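Local coordinates for putative SnoaL-like polyketide cyclase (Shewanella denitrificans, PDB 3LZA), which is of unproven function but has a SnoaL-like, NTF2-type fold and may act as a polyketide cyclase or a related lyase, at residues 10-15 with 29-34; 21-26 with 62-67; 35-40 with 44-49; 73-78 with 82-87; 94-99 with 103-108. All coordinates share one frame; numbering follows the deposited sequence.

Interaction 1 of 5, residues 10-15 with 29-34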
# COMPACT_ATOMS: atom_id res chain seq x y z
N GLN A 10 -2.88 15.28 -5.16
CA GLN A 10 -2.06 14.51 -6.08
C GLN A 10 -0.93 15.32 -6.71
O GLN A 10 0.17 14.80 -6.91
CB GLN A 10 -2.93 13.87 -7.15
CG GLN A 10 -3.78 12.72 -6.62
CD GLN A 10 -4.47 11.93 -7.72
OE1 GLN A 10 -3.98 11.84 -8.82
NE2 GLN A 10 -5.62 11.33 -7.39
N GLN A 11 -1.19 16.59 -7.04
CA GLN A 11 -0.13 17.47 -7.57
C GLN A 11 0.95 17.74 -6.51
O GLN A 11 2.17 17.72 -6.84
CB GLN A 11 -0.74 18.78 -8.05
CG GLN A 11 -1.65 18.59 -9.24
CD GLN A 11 -2.24 19.91 -9.72
OE1 GLN A 11 -1.62 20.96 -9.55
NE2 GLN A 11 -3.42 19.86 -10.33
N LEU A 12 0.53 17.85 -5.25
CA LEU A 12 1.48 17.93 -4.10
C LEU A 12 2.37 16.72 -4.05
O LEU A 12 3.58 16.83 -3.90
CB LEU A 12 0.76 18.01 -2.75
CG LEU A 12 0.47 19.38 -2.16
CD1 LEU A 12 -0.15 19.23 -0.77
CD2 LEU A 12 1.75 20.22 -2.12
N ALA A 13 1.76 15.53 -4.16
CA ALA A 13 2.51 14.27 -4.10
C ALA A 13 3.49 14.11 -5.26
O ALA A 13 4.62 13.61 -5.05
CB ALA A 13 1.58 13.08 -4.06
N LEU A 14 3.10 14.52 -6.46
CA LEU A 14 4.03 14.43 -7.61
C LEU A 14 5.22 15.38 -7.49
O LEU A 14 6.36 15.02 -7.90
CB LEU A 14 3.29 14.65 -8.95
CG LEU A 14 2.37 13.51 -9.43
CD1 LEU A 14 1.67 13.85 -10.75
CD2 LEU A 14 3.10 12.15 -9.52
N GLY A 15 4.97 16.54 -6.90
CA GLY A 15 6.01 17.56 -6.65
C GLY A 15 7.05 17.04 -5.68
O GLY A 15 8.25 17.27 -5.84
N SER A 29 13.26 19.64 1.07
CA SER A 29 13.21 20.14 2.43
C SER A 29 12.02 21.02 2.69
O SER A 29 11.58 21.05 3.82
CB SER A 29 14.47 20.92 2.84
OG SER A 29 14.61 22.13 2.15
N LYS A 30 11.52 21.75 1.68
CA LYS A 30 10.26 22.52 1.82
C LYS A 30 9.04 21.69 2.26
O LYS A 30 8.07 22.25 2.84
CB LYS A 30 9.86 23.25 0.51
CG LYS A 30 10.87 24.22 -0.13
CD LYS A 30 11.57 25.15 0.85
CE LYS A 30 12.65 26.00 0.14
NZ LYS A 30 14.03 25.38 0.28
N TYR A 31 9.04 20.39 1.97
CA TYR A 31 7.92 19.52 2.36
C TYR A 31 8.02 18.94 3.77
O TYR A 31 7.05 18.37 4.24
CB TYR A 31 7.77 18.35 1.39
CG TYR A 31 7.36 18.77 -0.00
CD1 TYR A 31 6.02 18.92 -0.35
CD2 TYR A 31 8.32 18.99 -0.97
CE1 TYR A 31 5.65 19.28 -1.67
CE2 TYR A 31 7.97 19.36 -2.28
CZ TYR A 31 6.64 19.50 -2.62
OH TYR A 31 6.34 19.85 -3.91
N TYR A 32 9.19 19.02 4.39
CA TYR A 32 9.41 18.48 5.72
C TYR A 32 9.42 19.51 6.85
O TYR A 32 9.89 20.65 6.70
CB TYR A 32 10.75 17.72 5.79
CG TYR A 32 10.96 16.59 4.81
CD1 TYR A 32 9.98 15.65 4.56
CD2 TYR A 32 12.22 16.40 4.23
CE1 TYR A 32 10.18 14.62 3.68
CE2 TYR A 32 12.45 15.36 3.34
CZ TYR A 32 11.42 14.44 3.08
OH TYR A 32 11.64 13.39 2.21
N ASN A 33 8.89 19.08 7.99
CA ASN A 33 9.09 19.77 9.27
C ASN A 33 9.83 18.82 10.25
O ASN A 33 10.18 17.72 9.89
CB ASN A 33 7.76 20.20 9.85
CG ASN A 33 6.79 19.04 10.03
OD1 ASN A 33 7.08 18.07 10.73
ND2 ASN A 33 5.62 19.14 9.40
N ARG A 34 10.05 19.27 11.48
CA ARG A 34 10.74 18.43 12.49
C ARG A 34 10.00 17.12 12.83
O ARG A 34 10.61 16.21 13.35
CB ARG A 34 10.97 19.25 13.79
CG ARG A 34 9.68 19.39 14.64
CD ARG A 34 9.88 19.92 16.05
NE ARG A 34 10.58 21.20 16.04
CZ ARG A 34 10.00 22.41 15.88
NH1 ARG A 34 8.68 22.53 15.70
NH2 ARG A 34 10.75 23.51 15.94
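Tyr31 reaches across to the helix of Leu12 and Gly15, and its side chain, ring and hydroxyl, is all that residues 29-34 bring to this contact. The setting is the SnoaL-like form of the NTF2 fold, helices packed against a curved sheet: residues 10-15 belong to helix 8-21, while 29-34 form the turn that leads from helix 25-29 toward strand 37-40. That turn is a type I beta turn from Ser29 to Tyr32, closed by Tyr32 N on Ser29 O, and Tyr31 sits inside it with CB already directed at the helix. With CG anti to its own carbonyl carbon (chi1 -66°), the ring is carried outward from the turn toward the helix. CB, CG and the two CD atoms stay back from residues 10-15. Farther out the ring divides its contacts. CE1 comes to 4.0 Å from Leu12 CD2 and to 3.9 Å from Leu12 O, both loose van der Waals approaches, whereas CE2 on the other flank lies 4.1 Å from Gly15 O. CZ is 3.9 Å from Gly15 C. Phe115 of strand 102-115 touches both Leu12 and Tyr31, which ties helix and turn to the same strand. At the tip, the Tyr31 hydroxyl rests against bare glycine backbone, with OH 3.6 Å from Gly15 CA and 3.4 Å from Gly15 C.

Interaction 2 of 5, residues 21-26 with 62-67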
# COMPACT_ATOMS: atom_id res chain seq x y z
N THR A 21 13.19 12.15 -6.30
CA THR A 21 13.88 11.28 -7.30
C THR A 21 14.93 12.07 -8.10
O THR A 21 15.83 11.47 -8.68
CB THR A 21 12.95 10.51 -8.26
OG1 THR A 21 12.14 11.45 -8.98
CG2 THR A 21 12.10 9.50 -7.53
N GLU A 22 14.77 13.40 -8.13
CA GLU A 22 15.80 14.28 -8.71
C GLU A 22 16.93 14.63 -7.74
O GLU A 22 17.82 15.42 -8.11
CB GLU A 22 15.16 15.55 -9.25
CG GLU A 22 14.45 15.30 -10.55
CD GLU A 22 13.76 16.52 -11.11
OE1 GLU A 22 13.87 17.63 -10.52
OE2 GLU A 22 13.12 16.37 -12.16
N HIS A 23 16.91 14.02 -6.55
CA HIS A 23 17.90 14.31 -5.52
C HIS A 23 18.02 15.82 -5.24
O HIS A 23 19.11 16.37 -5.03
CB HIS A 23 19.28 13.71 -5.86
CG HIS A 23 19.22 12.32 -6.41
ND1 HIS A 23 18.75 11.24 -5.69
CD2 HIS A 23 19.60 11.84 -7.62
CE1 HIS A 23 18.83 10.15 -6.44
NE2 HIS A 23 19.35 10.49 -7.61
N ASP A 24 16.86 16.49 -5.23
CA ASP A 24 16.82 17.94 -5.07
C ASP A 24 16.43 18.25 -3.62
O ASP A 24 15.25 18.32 -3.28
CB ASP A 24 15.82 18.52 -6.07
CG ASP A 24 15.57 19.99 -5.90
OD1 ASP A 24 16.19 20.66 -5.03
OD2 ASP A 24 14.69 20.52 -6.64
N TYR A 25 17.42 18.44 -2.76
CA TYR A 25 17.14 18.50 -1.32
C TYR A 25 16.70 19.89 -0.86
O TYR A 25 16.07 20.02 0.19
CB TYR A 25 18.31 17.95 -0.51
CG TYR A 25 18.71 16.57 -0.99
CD1 TYR A 25 17.78 15.52 -0.99
CD2 TYR A 25 20.01 16.30 -1.43
CE1 TYR A 25 18.12 14.23 -1.46
CE2 TYR A 25 20.36 15.01 -1.92
CZ TYR A 25 19.40 13.98 -1.89
OH TYR A 25 19.67 12.71 -2.34
N GLN A 26 17.00 20.92 -1.67
CA GLN A 26 16.49 22.24 -1.38
C GLN A 26 14.99 22.21 -1.56
O GLN A 26 14.26 22.61 -0.66
CB GLN A 26 17.15 23.31 -2.28
CG GLN A 26 18.66 23.53 -2.04
CD GLN A 26 19.55 22.52 -2.75
OE1 GLN A 26 19.17 21.97 -3.80
NE2 GLN A 26 20.74 22.25 -2.18
N GLU A 62 24.04 9.08 -2.81
CA GLU A 62 25.31 9.67 -3.26
C GLU A 62 25.84 8.83 -4.41
O GLU A 62 26.02 7.62 -4.26
CB GLU A 62 26.32 9.72 -2.10
CG GLU A 62 27.38 10.83 -2.20
CD GLU A 62 28.59 10.40 -2.99
OE1 GLU A 62 28.69 9.19 -3.28
OE2 GLU A 62 29.44 11.26 -3.30
N GLY A 63 26.07 9.47 -5.56
CA GLY A 63 26.66 8.79 -6.71
C GLY A 63 25.70 8.03 -7.59
O GLY A 63 26.13 7.46 -8.57
N VAL A 64 24.40 8.03 -7.24
CA VAL A 64 23.41 7.26 -7.99
C VAL A 64 23.28 7.93 -9.37
O VAL A 64 23.41 9.14 -9.49
CB VAL A 64 22.07 7.18 -7.23
CG1 VAL A 64 20.87 6.80 -8.18
CG2 VAL A 64 22.16 6.22 -6.05
N LEU A 65 23.13 7.12 -10.43
CA LEU A 65 23.09 7.60 -11.83
C LEU A 65 21.67 7.83 -12.28
O LEU A 65 21.36 8.86 -12.94
CB LEU A 65 23.78 6.60 -12.77
CG LEU A 65 25.26 6.40 -12.50
CD1 LEU A 65 25.77 5.20 -13.27
CD2 LEU A 65 26.11 7.65 -12.81
N GLU A 66 20.78 6.90 -11.90
CA GLU A 66 19.36 6.99 -12.24
C GLU A 66 18.52 6.58 -11.05
O GLU A 66 18.85 5.64 -10.33
CB GLU A 66 19.04 6.09 -13.44
CG GLU A 66 19.77 6.44 -14.69
CD GLU A 66 19.59 5.41 -15.79
OE1 GLU A 66 18.77 4.46 -15.67
OE2 GLU A 66 20.28 5.53 -16.77
N PHE A 67 17.43 7.31 -10.83
CA PHE A 67 16.48 7.01 -9.75
C PHE A 67 15.15 7.57 -10.20
O PHE A 67 15.05 8.77 -10.47
CB PHE A 67 16.87 7.69 -8.43
CG PHE A 67 15.99 7.35 -7.29
CD1 PHE A 67 15.51 6.05 -7.10
CD2 PHE A 67 15.68 8.31 -6.35
CE1 PHE A 67 14.67 5.74 -5.99
CE2 PHE A 67 14.82 8.02 -5.27
CZ PHE A 67 14.32 6.75 -5.11
O HOH W 1 13.80 11.86 -11.51
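Thr21 lays its methyl over one face of the Phe67 ring, and His23 meets the same ring at its rim. Thr21 CG2 stands 4.2 Å from the Phe67 centroid, 25° off the ring normal, a CH-pi contact displaced toward the CE2 side. His23 CE1 approaches Phe67 CD2 to 3.6 Å; the planes of the two rings are nearly parallel, 14° apart, and they meet rim to rim. His23 NE2 lies 4.0 Å from Val64 CG1. Phe67 can take part in both contacts because its CG is anti to the backbone N (chi1 -176°), which sets the ring toward Thr21 and His23. His23 is placed by its positive phi: it is the C-prime residue of a Schellman motif ending helix 8-21, with Asp24 N bonded to Ala19 O and His23 N to Leu20 O. The reversal also brings Thr21 O over the centre of the imidazole. Asp24 then serves as N-cap of helix 25-29. The ring of His61 meets both His23 and Phe67, and a classic beta bulge at Leu65 and Glu66, opposite Arg90, starts the strand. Thr21 OG1, bonded to Ile17 O, also accepts a hydrogen bond from a water at 3.1 Å, which donates a weak one to Phe67 O.

Interaction 3 of 5, residues 35-40 with 44-49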
# COMPACT_ATOMS: atom_id res chain seq x y z
N ASP A 35 8.71 17.04 12.57
CA ASP A 35 7.89 15.89 12.94
C ASP A 35 7.54 14.96 11.79
O ASP A 35 6.81 13.99 11.99
CB ASP A 35 6.63 16.41 13.59
CG ASP A 35 6.96 17.29 14.78
OD1 ASP A 35 7.92 16.91 15.52
OD2 ASP A 35 6.34 18.35 14.92
N SER A 36 8.05 15.25 10.59
CA SER A 36 7.79 14.40 9.41
C SER A 36 8.42 13.01 9.63
O SER A 36 9.57 12.89 10.08
CB SER A 36 8.39 15.04 8.14
OG SER A 36 7.81 16.30 7.84
N VAL A 37 7.66 11.97 9.28
CA VAL A 37 8.13 10.60 9.40
C VAL A 37 8.22 9.96 8.04
O VAL A 37 7.28 10.03 7.26
CB VAL A 37 7.18 9.78 10.35
CG1 VAL A 37 7.62 8.33 10.45
CG2 VAL A 37 7.12 10.46 11.79
N PHE A 38 9.40 9.37 7.77
CA PHE A 38 9.70 8.56 6.57
C PHE A 38 9.88 7.14 7.07
O PHE A 38 10.89 6.81 7.64
CB PHE A 38 11.01 9.05 5.89
CG PHE A 38 11.22 8.53 4.49
CD1 PHE A 38 11.13 7.19 4.20
CD2 PHE A 38 11.53 9.43 3.45
CE1 PHE A 38 11.32 6.72 2.87
CE2 PHE A 38 11.73 8.95 2.13
CZ PHE A 38 11.61 7.61 1.86
N TYR A 39 8.84 6.32 6.83
CA TYR A 39 8.71 4.99 7.35
C TYR A 39 8.74 3.96 6.22
O TYR A 39 7.86 3.93 5.39
CB TYR A 39 7.38 4.88 8.11
CG TYR A 39 7.06 3.57 8.81
CD1 TYR A 39 8.05 2.72 9.30
CD2 TYR A 39 5.75 3.21 9.02
CE1 TYR A 39 7.72 1.56 9.98
CE2 TYR A 39 5.41 2.03 9.65
CZ TYR A 39 6.39 1.21 10.11
OH TYR A 39 6.04 0.09 10.80
N ASP A 40 9.73 3.08 6.23
CA ASP A 40 9.68 1.93 5.35
C ASP A 40 9.17 0.76 6.19
O ASP A 40 9.95 0.17 6.98
CB ASP A 40 11.05 1.59 4.77
CG ASP A 40 10.95 0.49 3.71
OD1 ASP A 40 10.29 -0.53 3.99
OD2 ASP A 40 11.53 0.66 2.62
N ASP A 44 11.19 -1.93 8.34
CA ASP A 44 11.05 -1.45 9.72
C ASP A 44 12.11 -0.40 10.05
O ASP A 44 12.81 -0.48 11.05
CB ASP A 44 11.15 -2.62 10.70
CG ASP A 44 10.66 -2.26 12.08
OD1 ASP A 44 9.80 -1.35 12.22
OD2 ASP A 44 11.17 -2.91 13.03
N THR A 45 12.23 0.59 9.19
CA THR A 45 13.08 1.70 9.46
C THR A 45 12.29 3.00 9.39
O THR A 45 11.36 3.15 8.60
CB THR A 45 14.23 1.80 8.48
OG1 THR A 45 13.72 1.99 7.19
CG2 THR A 45 15.09 0.51 8.48
N LYS A 46 12.70 3.93 10.23
CA LYS A 46 12.06 5.22 10.29
C LYS A 46 13.10 6.37 10.41
O LYS A 46 14.01 6.34 11.25
CB LYS A 46 11.11 5.22 11.46
CG LYS A 46 10.06 6.23 11.46
CD LYS A 46 9.05 5.94 12.59
CE LYS A 46 8.58 4.51 12.57
NZ LYS A 46 7.12 4.43 12.64
N TYR A 47 12.93 7.38 9.58
CA TYR A 47 13.71 8.61 9.67
C TYR A 47 12.77 9.79 9.96
O TYR A 47 11.74 9.94 9.31
CB TYR A 47 14.51 8.80 8.38
CG TYR A 47 15.49 7.66 8.22
CD1 TYR A 47 16.70 7.65 8.91
CD2 TYR A 47 15.16 6.55 7.44
CE1 TYR A 47 17.58 6.58 8.78
CE2 TYR A 47 16.04 5.48 7.31
CZ TYR A 47 17.22 5.49 7.97
OH TYR A 47 18.07 4.42 7.83
N ILE A 48 13.13 10.61 10.93
CA ILE A 48 12.20 11.60 11.45
C ILE A 48 12.78 13.01 11.43
O ILE A 48 13.85 13.26 11.97
CB ILE A 48 11.75 11.24 12.90
CG1 ILE A 48 11.13 9.82 12.94
CG2 ILE A 48 10.72 12.26 13.38
CD1 ILE A 48 11.00 9.22 14.27
N GLY A 49 12.03 13.94 10.84
CA GLY A 49 12.45 15.34 10.74
C GLY A 49 13.31 15.64 9.51
O GLY A 49 13.99 14.77 9.00
O HOH W 2 12.65 4.68 6.05
O HOH W 3 7.56 -0.94 13.51
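Ser36 O receives Gly49 N at 2.8 Å, the first rung of an antiparallel beta hairpin that edges the sheet of this NTF2-like fold. Val37 comes next, opposite Ile48 in a non-hydrogen-bonded pair; its CG1 presses on Lys46 CG at 3.4 Å, tighter than usual carbon packing. Phe38 and Tyr47 exchange two backbone bonds, while their side chains share the other face of the sheet with Asp40 and Thr45. The Phe38 side chain touches Ile53 of helix 50-61, and a water joins Phe38 O to Thr45 OG1. Tyr39 is back on the Val37 face, where Lys46 bends at chi3 (-50°) and again at chi4, folding its end over the ring. Its ammonium makes a nearly axial cation-pi contact, NZ 3.8 Å from the Tyr39 ring centroid and 8° off the normal, while Thr45 O meets the ring edge in plane, 3.4 Å from Tyr39 CD1. Asp44 and Thr45 both face Asp40, a G1 beta bulge; Asp40 OD2 is held by Tyr131 OH, and Asp40 N bonds to Thr45 O at 2.9 Å.

Interaction 4 of 5, residues 73-78 with 82-87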
# COMPACT_ATOMS: atom_id res chain seq x y z
N HIS A 73 -0.29 3.70 -11.14
CA HIS A 73 -1.57 4.23 -10.73
C HIS A 73 -1.40 5.03 -9.43
O HIS A 73 -0.64 4.64 -8.54
CB HIS A 73 -2.60 3.11 -10.51
CG HIS A 73 -3.98 3.64 -10.23
ND1 HIS A 73 -4.58 4.61 -11.01
CD2 HIS A 73 -4.86 3.36 -9.24
CE1 HIS A 73 -5.78 4.88 -10.52
NE2 HIS A 73 -5.97 4.14 -9.44
N MSE A 74 -2.18 6.11 -9.32
CA MSE A 74 -2.24 6.86 -8.07
C MSE A 74 -3.63 7.35 -7.83
O MSE A 74 -4.42 7.55 -8.79
CB MSE A 74 -1.26 8.04 -8.08
CG MSE A 74 -1.58 9.12 -9.04
SE MSE A 74 -0.06 10.27 -9.08
CE MSE A 74 -0.50 11.42 -7.56
N PHE A 75 -3.95 7.49 -6.54
CA PHE A 75 -5.26 7.97 -6.10
C PHE A 75 -5.19 8.61 -4.74
O PHE A 75 -4.17 8.51 -4.09
CB PHE A 75 -6.30 6.83 -6.09
CG PHE A 75 -5.91 5.60 -5.31
CD1 PHE A 75 -5.16 4.57 -5.89
CD2 PHE A 75 -6.36 5.42 -4.02
CE1 PHE A 75 -4.89 3.39 -5.15
CE2 PHE A 75 -6.08 4.28 -3.29
CZ PHE A 75 -5.35 3.27 -3.87
N ASN A 76 -6.26 9.30 -4.31
CA ASN A 76 -6.25 9.87 -2.96
C ASN A 76 -7.61 9.90 -2.30
O ASN A 76 -8.66 9.91 -2.98
CB ASN A 76 -5.68 11.31 -2.98
CG ASN A 76 -6.62 12.29 -3.66
OD1 ASN A 76 -6.82 12.24 -4.87
ND2 ASN A 76 -7.26 13.17 -2.86
N THR A 77 -7.57 9.95 -0.98
CA THR A 77 -8.72 10.31 -0.15
C THR A 77 -8.24 11.46 0.72
O THR A 77 -7.35 11.29 1.56
CB THR A 77 -9.25 9.14 0.72
OG1 THR A 77 -9.83 8.14 -0.13
CG2 THR A 77 -10.31 9.68 1.73
N GLY A 78 -8.78 12.66 0.47
CA GLY A 78 -8.24 13.85 1.12
C GLY A 78 -6.71 13.89 0.95
O GLY A 78 -6.18 13.64 -0.14
N VAL A 82 -1.97 7.72 -2.53
CA VAL A 82 -1.43 6.35 -2.67
C VAL A 82 -0.88 6.17 -4.08
O VAL A 82 -1.56 6.47 -5.05
CB VAL A 82 -2.55 5.26 -2.42
CG1 VAL A 82 -1.99 3.83 -2.56
CG2 VAL A 82 -3.15 5.43 -1.06
N MSE A 83 0.32 5.63 -4.17
CA MSE A 83 1.00 5.49 -5.45
C MSE A 83 1.55 4.08 -5.61
O MSE A 83 2.26 3.60 -4.75
CB MSE A 83 2.14 6.54 -5.48
CG MSE A 83 1.61 7.93 -5.57
SE MSE A 83 3.00 9.23 -5.29
CE MSE A 83 3.28 8.90 -3.48
N ILE A 84 1.14 3.39 -6.68
CA ILE A 84 1.53 2.02 -6.98
C ILE A 84 2.44 2.02 -8.20
O ILE A 84 2.14 2.64 -9.20
CB ILE A 84 0.30 1.14 -7.31
CG1 ILE A 84 -0.70 1.14 -6.14
CG2 ILE A 84 0.72 -0.30 -7.69
CD1 ILE A 84 -2.09 0.87 -6.55
N GLY A 85 3.58 1.33 -8.10
CA GLY A 85 4.48 1.26 -9.22
C GLY A 85 5.76 0.51 -8.95
O GLY A 85 5.78 -0.50 -8.25
N ASN A 86 6.83 0.99 -9.57
CA ASN A 86 8.16 0.45 -9.33
C ASN A 86 9.22 1.55 -9.31
O ASN A 86 9.15 2.56 -10.04
CB ASN A 86 8.51 -0.69 -10.29
CG ASN A 86 8.91 -0.23 -11.64
OD1 ASN A 86 10.07 0.23 -11.85
ND2 ASN A 86 8.01 -0.37 -12.60
N TYR A 87 10.19 1.34 -8.44
CA TYR A 87 11.33 2.22 -8.35
C TYR A 87 12.48 1.62 -9.16
O TYR A 87 12.90 0.49 -8.91
CB TYR A 87 11.73 2.32 -6.88
CG TYR A 87 10.85 3.23 -6.06
CD1 TYR A 87 9.68 2.76 -5.45
CD2 TYR A 87 11.22 4.57 -5.84
CE1 TYR A 87 8.90 3.61 -4.67
CE2 TYR A 87 10.41 5.43 -5.06
CZ TYR A 87 9.27 4.92 -4.46
OH TYR A 87 8.49 5.75 -3.67
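Phe75 O accepts Val82 N at 2.8 Å, nearly straight at 174°, and Phe75 N returns a bond to Val82 O. Two residues along, His73 and Ile84 repeat the exchange, with Ile84 N 2.9 Å from His73 O. Between them Met74 and Met83, both selenomethionines, form a non-hydrogen-bonded pair, Met74 CB 3.8 Å from Met83 CG. On the opposite face Phe75 CG lies between the backbone N and the carbonyl carbon (chi1 53°), folding the ring over its partner: Val82 CB sits 3.9 Å from the Phe75 centroid, over the face, and Ile84 CD1 is at the ring edge, 4.0 Å from Phe75 CE1. This antiparallel hairpin, strands 66-77 and 80-93, has two different surroundings. Its methionine face lies under helix 8-21, where Met74 touches Gln10 and Leu14 and Met83 touches Ile17. The phenylalanine face meets the second subunit: His73 NE2 bonds to Asp130 of that chain, and Ile84 packs on its counterpart Ile84 there, while strand 102-115 continues the sheet beyond strand 80-93.

Interaction 5 of 5, residues 94-99 with 103-108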
# COMPACT_ATOMS: atom_id res chain seq x y z
N GLU A 94 28.53 -0.78 -4.36
CA GLU A 94 29.14 -1.00 -3.03
C GLU A 94 28.09 -1.23 -1.97
O GLU A 94 28.15 -2.20 -1.20
CB GLU A 94 29.95 0.21 -2.54
CG GLU A 94 31.07 0.67 -3.41
CD GLU A 94 30.63 1.68 -4.45
OE1 GLU A 94 30.58 2.92 -4.16
OE2 GLU A 94 30.34 1.20 -5.56
N GLN A 95 27.14 -0.28 -1.89
CA GLN A 95 26.14 -0.28 -0.83
C GLN A 95 25.09 -1.39 -0.94
O GLN A 95 24.33 -1.60 0.02
CB GLN A 95 25.47 1.10 -0.72
CG GLN A 95 24.42 1.45 -1.81
CD GLN A 95 24.18 2.97 -1.93
OE1 GLN A 95 24.86 3.77 -1.27
NE2 GLN A 95 23.24 3.36 -2.81
N PHE A 96 25.05 -2.07 -2.10
CA PHE A 96 24.21 -3.25 -2.35
C PHE A 96 24.96 -4.57 -2.38
O PHE A 96 24.44 -5.54 -2.91
CB PHE A 96 23.52 -3.10 -3.71
CG PHE A 96 22.68 -1.88 -3.82
CD1 PHE A 96 21.38 -1.89 -3.39
CD2 PHE A 96 23.21 -0.69 -4.37
CE1 PHE A 96 20.60 -0.74 -3.48
CE2 PHE A 96 22.46 0.46 -4.47
CZ PHE A 96 21.14 0.46 -4.03
N GLY A 97 26.18 -4.60 -1.83
CA GLY A 97 27.01 -5.79 -1.81
C GLY A 97 27.75 -6.12 -3.10
O GLY A 97 28.22 -7.23 -3.26
N LYS A 98 27.87 -5.15 -4.02
CA LYS A 98 28.43 -5.38 -5.34
C LYS A 98 29.46 -4.30 -5.71
O LYS A 98 29.24 -3.51 -6.65
CB LYS A 98 27.31 -5.42 -6.39
CG LYS A 98 26.11 -6.31 -6.04
CD LYS A 98 26.38 -7.73 -6.45
CE LYS A 98 25.45 -8.73 -5.83
NZ LYS A 98 25.87 -10.08 -6.32
N PRO A 99 30.59 -4.26 -5.00
CA PRO A 99 31.63 -3.30 -5.35
C PRO A 99 32.16 -3.55 -6.73
O PRO A 99 32.22 -4.72 -7.18
CB PRO A 99 32.75 -3.55 -4.31
CG PRO A 99 32.39 -4.80 -3.60
CD PRO A 99 31.07 -5.29 -4.05
N ILE A 103 25.05 -1.40 -10.57
CA ILE A 103 23.89 -2.27 -10.44
C ILE A 103 22.70 -1.59 -11.08
O ILE A 103 22.71 -0.38 -11.25
CB ILE A 103 23.59 -2.74 -8.99
CG1 ILE A 103 23.43 -1.61 -8.00
CG2 ILE A 103 24.71 -3.65 -8.49
CD1 ILE A 103 22.08 -0.90 -8.04
N ASP A 104 21.71 -2.38 -11.46
CA ASP A 104 20.49 -1.84 -12.06
C ASP A 104 19.30 -2.67 -11.55
O ASP A 104 19.23 -3.88 -11.80
CB ASP A 104 20.64 -1.94 -13.60
CG ASP A 104 19.68 -1.00 -14.37
OD1 ASP A 104 18.47 -1.31 -14.46
OD2 ASP A 104 20.12 0.02 -14.96
N ILE A 105 18.35 -2.04 -10.87
CA ILE A 105 17.27 -2.77 -10.21
C ILE A 105 15.93 -2.07 -10.45
O ILE A 105 15.89 -0.86 -10.68
CB ILE A 105 17.50 -2.95 -8.70
CG1 ILE A 105 17.78 -1.60 -8.02
CG2 ILE A 105 18.62 -3.99 -8.46
CD1 ILE A 105 18.21 -1.63 -6.52
N ALA A 106 14.85 -2.86 -10.45
CA ALA A 106 13.49 -2.33 -10.68
C ALA A 106 12.68 -3.01 -9.60
O ALA A 106 12.43 -4.21 -9.71
CB ALA A 106 12.97 -2.70 -12.06
N ILE A 107 12.30 -2.22 -8.58
CA ILE A 107 11.69 -2.69 -7.33
C ILE A 107 10.20 -2.34 -7.26
O ILE A 107 9.86 -1.17 -7.15
CB ILE A 107 12.37 -2.01 -6.09
CG1 ILE A 107 13.90 -2.02 -6.18
CG2 ILE A 107 11.95 -2.70 -4.78
CD1 ILE A 107 14.55 -1.51 -4.93
N PRO A 108 9.30 -3.35 -7.29
CA PRO A 108 7.89 -3.01 -7.09
C PRO A 108 7.68 -2.37 -5.74
O PRO A 108 8.28 -2.78 -4.76
CB PRO A 108 7.22 -4.37 -7.07
CG PRO A 108 8.08 -5.16 -8.03
CD PRO A 108 9.46 -4.74 -7.71
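Ile103 is wedged between Phe96 and Lys98, and this is the close-packed part of the contact. Its CD1 sits over one face of the Phe96 ring, 4.1 Å from the centroid and 24° off the normal, displaced toward the CD2-CE2 edge; Ile103 CG1 follows at 3.8 Å from Phe96 CD2. The other branch diverges: Ile103 CG2 meets Lys98 CB at 3.8 Å, with Lys98 CG close behind. One isoleucine can fill both roles because CG1 is set between its backbone N and carbonyl carbon (chi1 55°), leaving CG2 anti to the carbonyl carbon and turned toward the lysine. Residues 94-99 lie in the loop between strands 80-93 and 102-115, and 103-108 are part of the latter, in the long curved sheet of this NTF2-like fold; Phe96 folds back from a short 3-10 turn at 94-95 onto the strand that follows. Leu89 of strand 80-93 and Leu138 of helix 131-139 add to the packing round Phe96 and Ile103. Toward Ile105 the fit is looser, a single approach of Ile105 CD1 to Phe96 CE1 at 4.0 Å. Gln95 and Gly97, the neighbours of Phe96, are exposed and mark the solvent side. The lysine tail likewise leaves the isoleucine: Lys98 bends at chi2 (-86°), and its NZ bonds to O of Gln141, the C-terminal residue.

Overall arrangement
Interactions 2 to 5 all reach one mixed sheet. Interactions 3 and 4 are hairpins toward its two ends, with centres 19 Å apart, and interaction 5 joins interaction 4 through a probable hydrogen bond, Ile107 N to Tyr87 O at 2.8 Å. Helix 8-21 contributes to interaction 1, where Gln10 also reaches interaction 4 by a probable hydrogen bond, NE2 to Asn76 OD1 at 2.9 Å; its C-terminal end enters interaction 2. There Phe67 CE1 packs 3.7 Å from Tyr87 CD2 of interaction 4. Interaction 3 is nested in the chain loop closed by interaction 2, whereas interactions 1 and 5 lie on opposite sides of the chain's centre, centres 27 Å apart. In this family the pocket usually lies between the sheet and the helices.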